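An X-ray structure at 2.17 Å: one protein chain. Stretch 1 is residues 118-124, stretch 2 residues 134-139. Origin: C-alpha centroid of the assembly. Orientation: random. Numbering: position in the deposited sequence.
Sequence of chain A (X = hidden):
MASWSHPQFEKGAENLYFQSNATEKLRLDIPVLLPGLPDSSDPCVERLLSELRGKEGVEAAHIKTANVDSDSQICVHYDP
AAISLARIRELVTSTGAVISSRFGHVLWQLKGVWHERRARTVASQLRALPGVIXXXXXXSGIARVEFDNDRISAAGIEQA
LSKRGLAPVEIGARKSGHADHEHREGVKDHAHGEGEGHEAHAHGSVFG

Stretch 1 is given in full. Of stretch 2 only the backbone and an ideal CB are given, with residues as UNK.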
# COMPACT_ATOMS: atom_id res chain seq x y z
N ARG A 118 -16.41 -1.25 -20.20
CA ARG A 118 -15.46 -0.19 -20.60
C ARG A 118 -14.30 -0.03 -19.59
O ARG A 118 -13.13 0.05 -19.98
CB ARG A 118 -16.21 1.14 -20.82
CG ARG A 118 -15.39 2.42 -20.76
CD ARG A 118 -14.69 2.77 -22.07
NE ARG A 118 -14.10 4.12 -22.00
CZ ARG A 118 -13.21 4.61 -22.86
NH1 ARG A 118 -12.77 3.87 -23.88
NH2 ARG A 118 -12.74 5.85 -22.69
N ALA A 119 -14.64 0.02 -18.31
CA ALA A 119 -13.63 0.07 -17.25
C ALA A 119 -12.61 -1.07 -17.41
O ALA A 119 -11.39 -0.85 -17.37
CB ALA A 119 -14.30 0.01 -15.88
N ARG A 120 -13.13 -2.27 -17.65
CA ARG A 120 -12.32 -3.49 -17.70
C ARG A 120 -11.28 -3.48 -18.83
O ARG A 120 -10.28 -4.19 -18.76
CB ARG A 120 -13.23 -4.71 -17.82
CG ARG A 120 -12.61 -6.00 -17.33
CD ARG A 120 -13.47 -7.21 -17.68
NE ARG A 120 -13.98 -7.14 -19.06
CZ ARG A 120 -13.24 -7.30 -20.16
NH1 ARG A 120 -11.94 -7.56 -20.09
NH2 ARG A 120 -13.82 -7.21 -21.35
N THR A 121 -11.50 -2.68 -19.87
CA THR A 121 -10.55 -2.55 -20.97
C THR A 121 -9.41 -1.61 -20.60
O THR A 121 -8.24 -1.93 -20.83
CB THR A 121 -11.25 -2.02 -22.25
OG1 THR A 121 -12.26 -2.94 -22.66
CG2 THR A 121 -10.24 -1.82 -23.38
N VAL A 122 -9.77 -0.45 -20.05
CA VAL A 122 -8.80 0.53 -19.55
C VAL A 122 -8.01 0.00 -18.34
O VAL A 122 -6.86 0.39 -18.12
CB VAL A 122 -9.49 1.87 -19.21
CG1 VAL A 122 -8.55 2.82 -18.47
CG2 VAL A 122 -10.03 2.52 -20.48
N ALA A 123 -8.62 -0.88 -17.55
CA ALA A 123 -7.91 -1.59 -16.50
C ALA A 123 -6.65 -2.27 -17.07
O ALA A 123 -5.55 -2.12 -16.53
CB ALA A 123 -8.82 -2.61 -15.84
N SER A 124 -6.82 -3.00 -18.18
CA SER A 124 -5.71 -3.70 -18.83
C SER A 124 -4.69 -2.76 -19.45
O SER A 124 -3.51 -3.09 -19.54
CB SER A 124 -6.22 -4.68 -19.89
OG SER A 124 -6.88 -5.80 -19.30
N UNK A 134 -0.68 -2.97 -9.65
CA UNK A 134 -2.08 -3.33 -9.44
C UNK A 134 -2.92 -2.19 -10.02
O UNK A 134 -2.50 -1.04 -9.98
CB UNK A 134 -2.39 -3.57 -7.96
N UNK A 135 -4.08 -2.53 -10.59
CA UNK A 135 -4.98 -1.54 -11.21
C UNK A 135 -6.41 -2.04 -11.21
O UNK A 135 -6.66 -3.17 -11.60
CB UNK A 135 -4.54 -1.23 -12.64
N UNK A 136 -7.34 -1.19 -10.77
CA UNK A 136 -8.74 -1.56 -10.55
C UNK A 136 -9.66 -0.39 -10.90
O UNK A 136 -9.88 0.51 -10.08
CB UNK A 136 -8.96 -1.99 -9.10
N UNK A 137 -10.19 -0.40 -12.12
CA UNK A 137 -11.14 0.62 -12.55
C UNK A 137 -12.56 0.11 -12.30
O UNK A 137 -12.93 -0.96 -12.78
CB UNK A 137 -10.94 0.97 -14.02
N UNK A 138 -13.32 0.88 -11.53
CA UNK A 138 -14.71 0.55 -11.23
C UNK A 138 -15.64 1.13 -12.29
O UNK A 138 -15.21 1.87 -13.19
CB UNK A 138 -15.10 1.07 -9.84
N UNK A 139 -16.93 0.86 -12.13
CA UNK A 139 -17.96 1.60 -12.85
C UNK A 139 -17.94 3.02 -12.31
O UNK A 139 -17.66 3.23 -11.13
CB UNK A 139 -19.34 0.96 -12.70

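The helix of residues 118-124 runs alongside the strand that carries positions 134 to 137, nearly antiparallel to it at 161°, with the axes no closer than 7.5 Å. The helix presents the small residues Ala-119 and Ala-123, one turn apart, to the strand. No hydrogen bond joins the two segments, so what suits each position of the strand is mainly a matter of shape and apolar character.

Position 134 has extended backbone angles (-127/146), and its ideal CB finds nothing of the helix within 5.5 Å. As far as the helix is concerned almost any side chain is acceptable, polar or charged ones included. The deposited residue is Glu-134, with chi1 and chi2 both t; its side chain makes no contact with the helix.

Position 135 is different. CA-to-CB points toward the helix, and the ideal CB sits 4.1 Å from Ala-123 O. That carbonyl could in principle attract a donor, but a small residue such as alanine or serine fits at this spacing, and larger ones are not excluded by what is visible. The residue is Ala-135. Its methyl, CB, lies 4.1 Å from Ala-123 O, a van der Waals contact that asks for no partner; the helix covers 25 Å² of this residue.

At 136 the strand alternation turns CA-to-CB away from the helix, and no helix atom lies within 5.5 Å of the ideal CB. Polar or charged residues are as suitable here as any. Glu-136 occupies the place, chi1 m, and its side chain also stays out of contact with the helix.

Position 137 is the centre of the contact. Its CA is 5.3 Å from the CA of Ala-119, and its CB points toward the helix, with the ideal CB 3.8 Å from Ala-119 O and 4.5 Å from Ala-123 CB. Stretch 1 offers a shallow apolar surface made by two alanine methyls and the flank of Val-122. A medium-sized apolar side chain is called for, and the extended backbone (-94/124) suits a beta-branched one; valine or isoleucine are natural candidates, with threonine less apolar. The deposited Val-137, chi1 t, spreads its two methyls along the helix: CG1 lies 3.6 Å from Ala-119 CB, while CG2 reaches Ala-123 CB at 4.2 Å and Val-122 CG1 at 4.5 Å.

At 138 CA-to-CB points away, so the side chain is free of the helix, although the backbone is not: Ala-119 CB packs 3.4 Å from the carbonyl O of this residue. Small polar residues suit a chain leaving a strand. Ser-138, chi1 p, donates a hydrogen bond from OG to the backbone O of position 139, 2.8 Å away, tying the side chain to the local backbone.

At 139 CA-to-CB also points away, and the ideal CB has no atom of the helix within 5.5 Å; many residues would serve, and Ala-139 is found.

Stretch 2, residues 134-139: EAEVSA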
# COMPACT_ATOMS: atom_id res chain seq x y z
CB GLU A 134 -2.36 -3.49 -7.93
CG GLU A 134 -3.80 -3.83 -7.55
CD GLU A 134 -4.07 -3.74 -6.05
OE1 GLU A 134 -4.19 -4.80 -5.39
OE2 GLU A 134 -4.16 -2.60 -5.52
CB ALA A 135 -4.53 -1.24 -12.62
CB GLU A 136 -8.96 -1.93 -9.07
CG GLU A 136 -8.33 -3.24 -8.61
CD GLU A 136 -9.25 -4.44 -8.70
OE1 GLU A 136 -10.47 -4.27 -8.95
OE2 GLU A 136 -8.75 -5.57 -8.51
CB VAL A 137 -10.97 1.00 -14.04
CG1 VAL A 137 -11.83 2.22 -14.39
CG2 VAL A 137 -9.50 1.28 -14.35
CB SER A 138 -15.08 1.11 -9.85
OG SER A 138 -15.30 2.51 -9.90
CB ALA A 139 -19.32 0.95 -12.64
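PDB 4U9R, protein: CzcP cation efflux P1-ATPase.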